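Local coordinates for putative uncharacterized protein (Coprinopsis cinerea, PDB 3W9A) that is a family 131 glycoside hydrolase catalytic domain with a beta-jelly roll fold, probably cleaving beta-glucan chains, at residues A[5-19]-A[28-41]. Numbering follows the deposited sequence.
Sequences WDGSFNNYTTPADFD and GTYQWYIKGSGPTS
At the edge of the GH131 beta-jelly roll, an aromatic cluster of Trp5, Phe9, Tyr12 and Tyr30 joins strand 3-6 and the loop after it to strand 30-34 of the other sheet. With CG anti to its own carbonyl carbon (chi1 -76°), the Tyr30 ring runs between Trp5 and Phe9 until its hydroxyl meets Gly7. The six-membered ring of Trp5 turns its edge to one face of Tyr30, Trp5 CH2 lying 3.6 Å from Tyr30 CE1, in an offset edge-to-face pair. Tyr30 directs an edge at the face of Tyr12, while the Phe9 ring lies nearly parallel to that of Tyr30 but slid aside. The Tyr30 hydroxyl donates to Gly7 O at 2.7 Å, on a lone pair in the carbonyl plane, which fixes the ring's far end. A phenylalanine here would probably leave Gly7 O without this donor and the ring less firmly held. Polar edges of the cluster bind the Thr29 backbone: Trp5 NE1 donates to Thr29 O (3.0 Å), and Thr29 N donates to Tyr12 OH at 2.9 Å. One water ties Thr29 OG1 to Asp6 O and Ser8 O.

At the other end, Phe18 CB rests 3.7 Å from Trp32 CD1. Trp32 NE1 points almost straight at Thr40 OG1, in the indole plane (2.9 Å, 172°), and that hydroxyl donates to Asp19 OD1 in a bond modelled doubtfully short. Leu44 touches Phe18 and Trp32; Val220 touches Trp5 and Tyr30. Aromatic side chains thus pin one sheet's N-terminal strand and its loop against the other's edge strand, at the jelly-roll sandwich margin.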
loop_
_atom_site.group_PDB
_atom_site.type_symbol
_atom_site.label_atom_id
_atom_site.label_comp_id
_atom_site.label_asym_id
_atom_site.label_seq_id
_atom_site.Cartn_x
_atom_site.Cartn_y
_atom_site.Cartn_z
ATOM N N TRP A 5 -2.766 12.944 6.231
ATOM C CA TRP A 5 -2.880 11.758 7.083
ATOM C C TRP A 5 -1.525 11.057 7.089
ATOM O O TRP A 5 -0.858 10.883 6.027
ATOM C CB TRP A 5 -4.006 10.819 6.602
ATOM C CG TRP A 5 -3.993 9.444 7.193
ATOM C CD1 TRP A 5 -4.559 9.053 8.380
ATOM C CD2 TRP A 5 -3.377 8.273 6.639
ATOM N NE1 TRP A 5 -4.346 7.710 8.587
ATOM C CE2 TRP A 5 -3.608 7.209 7.542
ATOM C CE3 TRP A 5 -2.653 8.023 5.469
ATOM C CZ2 TRP A 5 -3.154 5.908 7.308
ATOM C CZ3 TRP A 5 -2.192 6.728 5.225
ATOM C CH2 TRP A 5 -2.450 5.680 6.145
ATOM N N ASP A 6 -1.110 10.700 8.296
ATOM C CA ASP A 6 0.192 10.090 8.524
ATOM C C ASP A 6 0.023 8.619 8.924
ATOM O O ASP A 6 -0.485 8.302 10.012
ATOM C CB ASP A 6 0.961 10.886 9.573
ATOM C CG ASP A 6 2.439 10.538 9.611
ATOM O OD1 ASP A 6 2.823 9.448 9.160
ATOM O OD2 ASP A 6 3.210 11.352 10.142
ATOM N N GLY A 7 0.418 7.739 8.007
ATOM C CA GLY A 7 0.397 6.288 8.220
ATOM C C GLY A 7 1.682 5.717 8.789
ATOM O O GLY A 7 1.935 4.505 8.675
ATOM N N SER A 8 2.504 6.573 9.399
ATOM C CA SER A 8 3.711 6.126 10.088
ATOM C C SER A 8 3.357 4.954 10.983
ATOM O O SER A 8 2.294 4.949 11.590
ATOM C CB SER A 8 4.270 7.251 10.962
ATOM O OG SER A 8 5.192 6.720 11.898
ATOM N N PHE A 9 4.236 3.957 11.056
ATOM C CA PHE A 9 4.036 2.845 11.964
ATOM C C PHE A 9 4.796 3.064 13.282
ATOM O O PHE A 9 4.903 2.135 14.099
ATOM C CB PHE A 9 4.455 1.520 11.304
ATOM C CG PHE A 9 3.606 1.146 10.129
ATOM C CD1 PHE A 9 2.274 0.831 10.298
ATOM C CD2 PHE A 9 4.134 1.124 8.844
ATOM C CE1 PHE A 9 1.477 0.503 9.215
ATOM C CE2 PHE A 9 3.341 0.785 7.761
ATOM C CZ PHE A 9 2.009 0.483 7.946
ATOM N N ASN A 10 5.301 4.285 13.522
ATOM C CA ASN A 10 6.137 4.498 14.718
ATOM C C ASN A 10 5.403 4.147 16.028
ATOM O O ASN A 10 6.037 3.756 16.984
ATOM C CB ASN A 10 6.679 5.929 14.797
ATOM C CG ASN A 10 7.751 6.212 13.775
ATOM O OD1 ASN A 10 8.292 5.292 13.149
ATOM N ND2 ASN A 10 8.066 7.503 13.593
ATOM N N ASN A 11 4.084 4.292 16.067
ATOM C CA ASN A 11 3.322 4.006 17.286
ATOM C C ASN A 11 2.785 2.592 17.299
ATOM O O ASN A 11 2.141 2.186 18.257
ATOM C CB ASN A 11 2.166 4.989 17.451
ATOM C CG ASN A 11 2.640 6.373 17.819
ATOM O OD1 ASN A 11 3.832 6.604 18.013
ATOM N ND2 ASN A 11 1.706 7.308 17.913
ATOM N N TYR A 12 3.057 1.841 16.237
ATOM C CA TYR A 12 2.588 0.465 16.151
ATOM C C TYR A 12 3.775 -0.438 16.396
ATOM O O TYR A 12 4.573 -0.672 15.498
ATOM C CB TYR A 12 1.901 0.195 14.800
ATOM C CG TYR A 12 0.578 0.916 14.677
ATOM C CD1 TYR A 12 -0.625 0.296 15.041
ATOM C CD2 TYR A 12 0.524 2.234 14.231
ATOM C CE1 TYR A 12 -1.842 0.968 14.916
ATOM C CE2 TYR A 12 -0.681 2.907 14.119
ATOM C CZ TYR A 12 -1.857 2.285 14.460
ATOM O OH TYR A 12 -3.043 3.002 14.344
ATOM N N THR A 13 3.874 -0.935 17.629
ATOM C CA THR A 13 5.065 -1.663 18.101
ATOM C C THR A 13 4.899 -3.179 18.099
ATOM O O THR A 13 5.884 -3.893 17.964
ATOM C CB THR A 13 5.450 -1.224 19.534
ATOM O OG1 THR A 13 5.731 0.179 19.521
ATOM C CG2 THR A 13 6.697 -1.978 20.045
ATOM N N THR A 14 3.670 -3.663 18.275
ATOM C CA THR A 14 3.379 -5.105 18.224
ATOM C C THR A 14 2.060 -5.318 17.505
ATOM O O THR A 14 1.286 -4.365 17.351
ATOM C CB THR A 14 3.245 -5.708 19.640
ATOM O OG1 THR A 14 2.125 -5.121 20.303
ATOM C CG2 THR A 14 4.488 -5.445 20.444
ATOM N N PRO A 15 1.765 -6.569 17.092
ATOM C CA PRO A 15 0.509 -6.787 16.371
ATOM C C PRO A 15 -0.738 -6.326 17.134
ATOM O O PRO A 15 -1.641 -5.705 16.536
ATOM C CB PRO A 15 0.515 -8.304 16.117
ATOM C CG PRO A 15 1.957 -8.658 16.070
ATOM C CD PRO A 15 2.605 -7.784 17.103
ATOM N N ALA A 16 -0.760 -6.580 18.443
ATOM C CA ALA A 16 -1.875 -6.172 19.291
ATOM C C ALA A 16 -2.174 -4.672 19.238
ATOM O O ALA A 16 -3.305 -4.268 19.513
ATOM C CB ALA A 16 -1.644 -6.610 20.732
ATOM N N ASP A 17 -1.188 -3.849 18.876
ATOM C CA ASP A 17 -1.436 -2.419 18.723
ATOM C C ASP A 17 -2.528 -2.139 17.686
ATOM O O ASP A 17 -3.333 -1.236 17.866
ATOM C CB ASP A 17 -0.140 -1.640 18.408
ATOM C CG ASP A 17 0.767 -1.466 19.633
ATOM O OD1 ASP A 17 0.263 -1.512 20.779
ATOM O OD2 ASP A 17 1.991 -1.301 19.455
ATOM N N PHE A 18 -2.605 -2.941 16.632
ATOM C CA PHE A 18 -3.675 -2.774 15.647
ATOM C C PHE A 18 -5.068 -3.161 16.218
ATOM O O PHE A 18 -6.092 -2.636 15.777
ATOM C CB PHE A 18 -3.371 -3.575 14.385
ATOM C CG PHE A 18 -2.254 -3.010 13.557
ATOM C CD1 PHE A 18 -2.439 -1.849 12.809
ATOM C CD2 PHE A 18 -1.028 -3.652 13.500
ATOM C CE1 PHE A 18 -1.414 -1.339 12.025
ATOM C CE2 PHE A 18 -0.004 -3.154 12.719
ATOM C CZ PHE A 18 -0.192 -2.003 11.976
ATOM N N ASP A 19 -5.089 -4.045 17.212
ATOM C CA ASP A 19 -6.337 -4.498 17.852
ATOM C C ASP A 19 -7.006 -3.447 18.748
ATOM O O ASP A 19 -8.132 -3.636 19.175
ATOM C CB ASP A 19 -6.107 -5.785 18.666
ATOM C CG ASP A 19 -5.660 -6.966 17.795
ATOM O OD1 ASP A 19 -6.044 -7.021 16.604
ATOM O OD2 ASP A 19 -4.922 -7.841 18.284
ATOM N N GLY A 28 -6.250 5.679 16.788
ATOM C CA GLY A 28 -5.059 5.512 15.974
ATOM C C GLY A 28 -5.286 5.968 14.548
ATOM O O GLY A 28 -6.218 6.720 14.253
ATOM N N THR A 29 -4.426 5.503 13.653
ATOM C CA THR A 29 -4.465 5.954 12.271
ATOM C C THR A 29 -4.934 4.914 11.251
ATOM O O THR A 29 -5.022 5.215 10.081
ATOM C CB THR A 29 -3.064 6.431 11.867
ATOM O OG1 THR A 29 -2.092 5.504 12.373
ATOM C CG2 THR A 29 -2.795 7.852 12.441
ATOM N N TYR A 30 -5.220 3.704 11.693
ATOM C CA TYR A 30 -5.578 2.602 10.789
ATOM C C TYR A 30 -6.780 1.808 11.281
ATOM O O TYR A 30 -6.817 1.382 12.435
ATOM C CB TYR A 30 -4.410 1.631 10.679
ATOM C CG TYR A 30 -3.263 2.088 9.818
ATOM C CD1 TYR A 30 -3.326 1.979 8.431
ATOM C CD2 TYR A 30 -2.093 2.575 10.377
ATOM C CE1 TYR A 30 -2.252 2.368 7.630
ATOM C CE2 TYR A 30 -1.021 2.959 9.575
ATOM C CZ TYR A 30 -1.112 2.842 8.207
ATOM O OH TYR A 30 -0.072 3.216 7.398
ATOM N N GLN A 31 -7.734 1.581 10.378
ATOM C CA GLN A 31 -8.865 0.692 10.636
ATOM C C GLN A 31 -8.428 -0.732 10.330
ATOM O O GLN A 31 -7.785 -0.991 9.320
ATOM C CB GLN A 31 -10.047 1.035 9.778
ATOM C CG GLN A 31 -10.423 2.498 9.779
ATOM C CD GLN A 31 -11.686 2.781 9.012
ATOM O OE1 GLN A 31 -12.010 2.114 8.034
ATOM N NE2 GLN A 31 -12.387 3.803 9.429
ATOM N N TRP A 32 -8.794 -1.653 11.205
ATOM C CA TRP A 32 -8.319 -3.018 11.068
ATOM C C TRP A 32 -9.533 -3.935 11.264
ATOM O O TRP A 32 -9.937 -4.222 12.396
ATOM C CB TRP A 32 -7.227 -3.259 12.084
ATOM C CG TRP A 32 -6.711 -4.670 12.198
ATOM C CD1 TRP A 32 -6.494 -5.357 13.343
ATOM C CD2 TRP A 32 -6.357 -5.539 11.126
ATOM N NE1 TRP A 32 -6.018 -6.610 13.060
ATOM C CE2 TRP A 32 -5.913 -6.741 11.698
ATOM C CE3 TRP A 32 -6.333 -5.400 9.726
ATOM C CZ2 TRP A 32 -5.477 -7.815 10.935
ATOM C CZ3 TRP A 32 -5.876 -6.476 8.960
ATOM C CH2 TRP A 32 -5.454 -7.657 9.560
ATOM N N TYR A 33 -10.152 -4.285 10.144
ATOM C CA TYR A 33 -11.317 -5.193 10.123
ATOM C C TYR A 33 -11.348 -6.130 8.907
ATOM O O TYR A 33 -12.047 -7.117 8.944
ATOM C CB TYR A 33 -12.635 -4.415 10.207
ATOM C CG TYR A 33 -12.922 -3.512 9.027
ATOM C CD1 TYR A 33 -13.700 -3.944 7.964
ATOM C CD2 TYR A 33 -12.401 -2.228 8.974
ATOM C CE1 TYR A 33 -13.962 -3.111 6.875
ATOM C CE2 TYR A 33 -12.657 -1.390 7.898
ATOM C CZ TYR A 33 -13.428 -1.829 6.844
ATOM O OH TYR A 33 -13.665 -0.973 5.777
ATOM N N ILE A 34 -10.633 -5.802 7.821
ATOM C CA ILE A 34 -10.599 -6.657 6.644
ATOM C C ILE A 34 -9.521 -7.720 6.896
ATOM O O ILE A 34 -8.372 -7.554 6.534
ATOM C CB ILE A 34 -10.329 -5.848 5.345
ATOM C CG1 ILE A 34 -11.417 -4.793 5.135
ATOM C CG2 ILE A 34 -10.306 -6.753 4.124
ATOM C CD1 ILE A 34 -11.197 -3.889 3.932
ATOM N N LYS A 35 -9.906 -8.808 7.547
ATOM C CA LYS A 35 -8.955 -9.800 7.999
ATOM C C LYS A 35 -9.623 -11.139 8.243
ATOM O O LYS A 35 -10.854 -11.212 8.340
ATOM C CB LYS A 35 -8.369 -9.337 9.322
ATOM C CG LYS A 35 -9.405 -9.241 10.421
ATOM C CD LYS A 35 -8.931 -8.409 11.589
ATOM C CE LYS A 35 -9.936 -8.451 12.729
ATOM N NZ LYS A 35 -9.679 -7.366 13.717
ATOM N N GLY A 36 -8.797 -12.168 8.442
ATOM C CA GLY A 36 -9.279 -13.492 8.801
ATOM C C GLY A 36 -9.583 -13.574 10.285
ATOM O O GLY A 36 -9.387 -12.597 11.039
ATOM N N SER A 37 -10.026 -14.754 10.705
ATOM C CA SER A 37 -10.343 -15.042 12.112
ATOM C C SER A 37 -9.130 -15.230 13.006
ATOM O O SER A 37 -9.268 -15.249 14.232
ATOM C CB SER A 37 -11.156 -16.326 12.197
ATOM O OG SER A 37 -12.381 -16.144 11.536
ATOM N N GLY A 38 -7.951 -15.391 12.409
ATOM C CA GLY A 38 -6.744 -15.629 13.170
ATOM C C GLY A 38 -6.360 -14.468 14.075
ATOM O O GLY A 38 -6.929 -13.379 13.975
ATOM N N PRO A 39 -5.377 -14.694 14.962
ATOM C CA PRO A 39 -4.812 -13.564 15.715
ATOM C C PRO A 39 -4.164 -12.574 14.757
ATOM O O PRO A 39 -3.735 -12.967 13.663
ATOM C CB PRO A 39 -3.767 -14.218 16.628
ATOM C CG PRO A 39 -3.446 -15.526 15.983
ATOM C CD PRO A 39 -4.676 -15.961 15.242
ATOM N N THR A 40 -4.111 -11.302 15.147
ATOM C CA THR A 40 -3.570 -10.280 14.262
ATOM C C THR A 40 -2.121 -10.595 13.853
ATOM O O THR A 40 -1.716 -10.374 12.695
ATOM C CB THR A 40 -3.725 -8.893 14.893
ATOM O OG1 THR A 40 -5.112 -8.594 14.934
ATOM C CG2 THR A 40 -3.009 -7.816 14.070
ATOM N N SER A 41 -1.364 -11.181 14.775
ATOM C CA SER A 41 0.023 -11.558 14.486
ATOM C C SER A 41 0.199 -12.620 13.367
ATOM O O SER A 41 1.304 -12.819 12.905
ATOM C CB SER A 41 0.711 -12.060 15.747
ATOM O OG SER A 41 0.202 -13.333 16.072
HETATM O O HOH W 1 0.242 6.700 11.815
HETATM O O HOH W 2 -5.363 2.419 14.654
HETATM O O HOH W 3 -5.489 -0.592 13.976
HETATM O O HOH W 4 -5.094 -10.105 17.490
#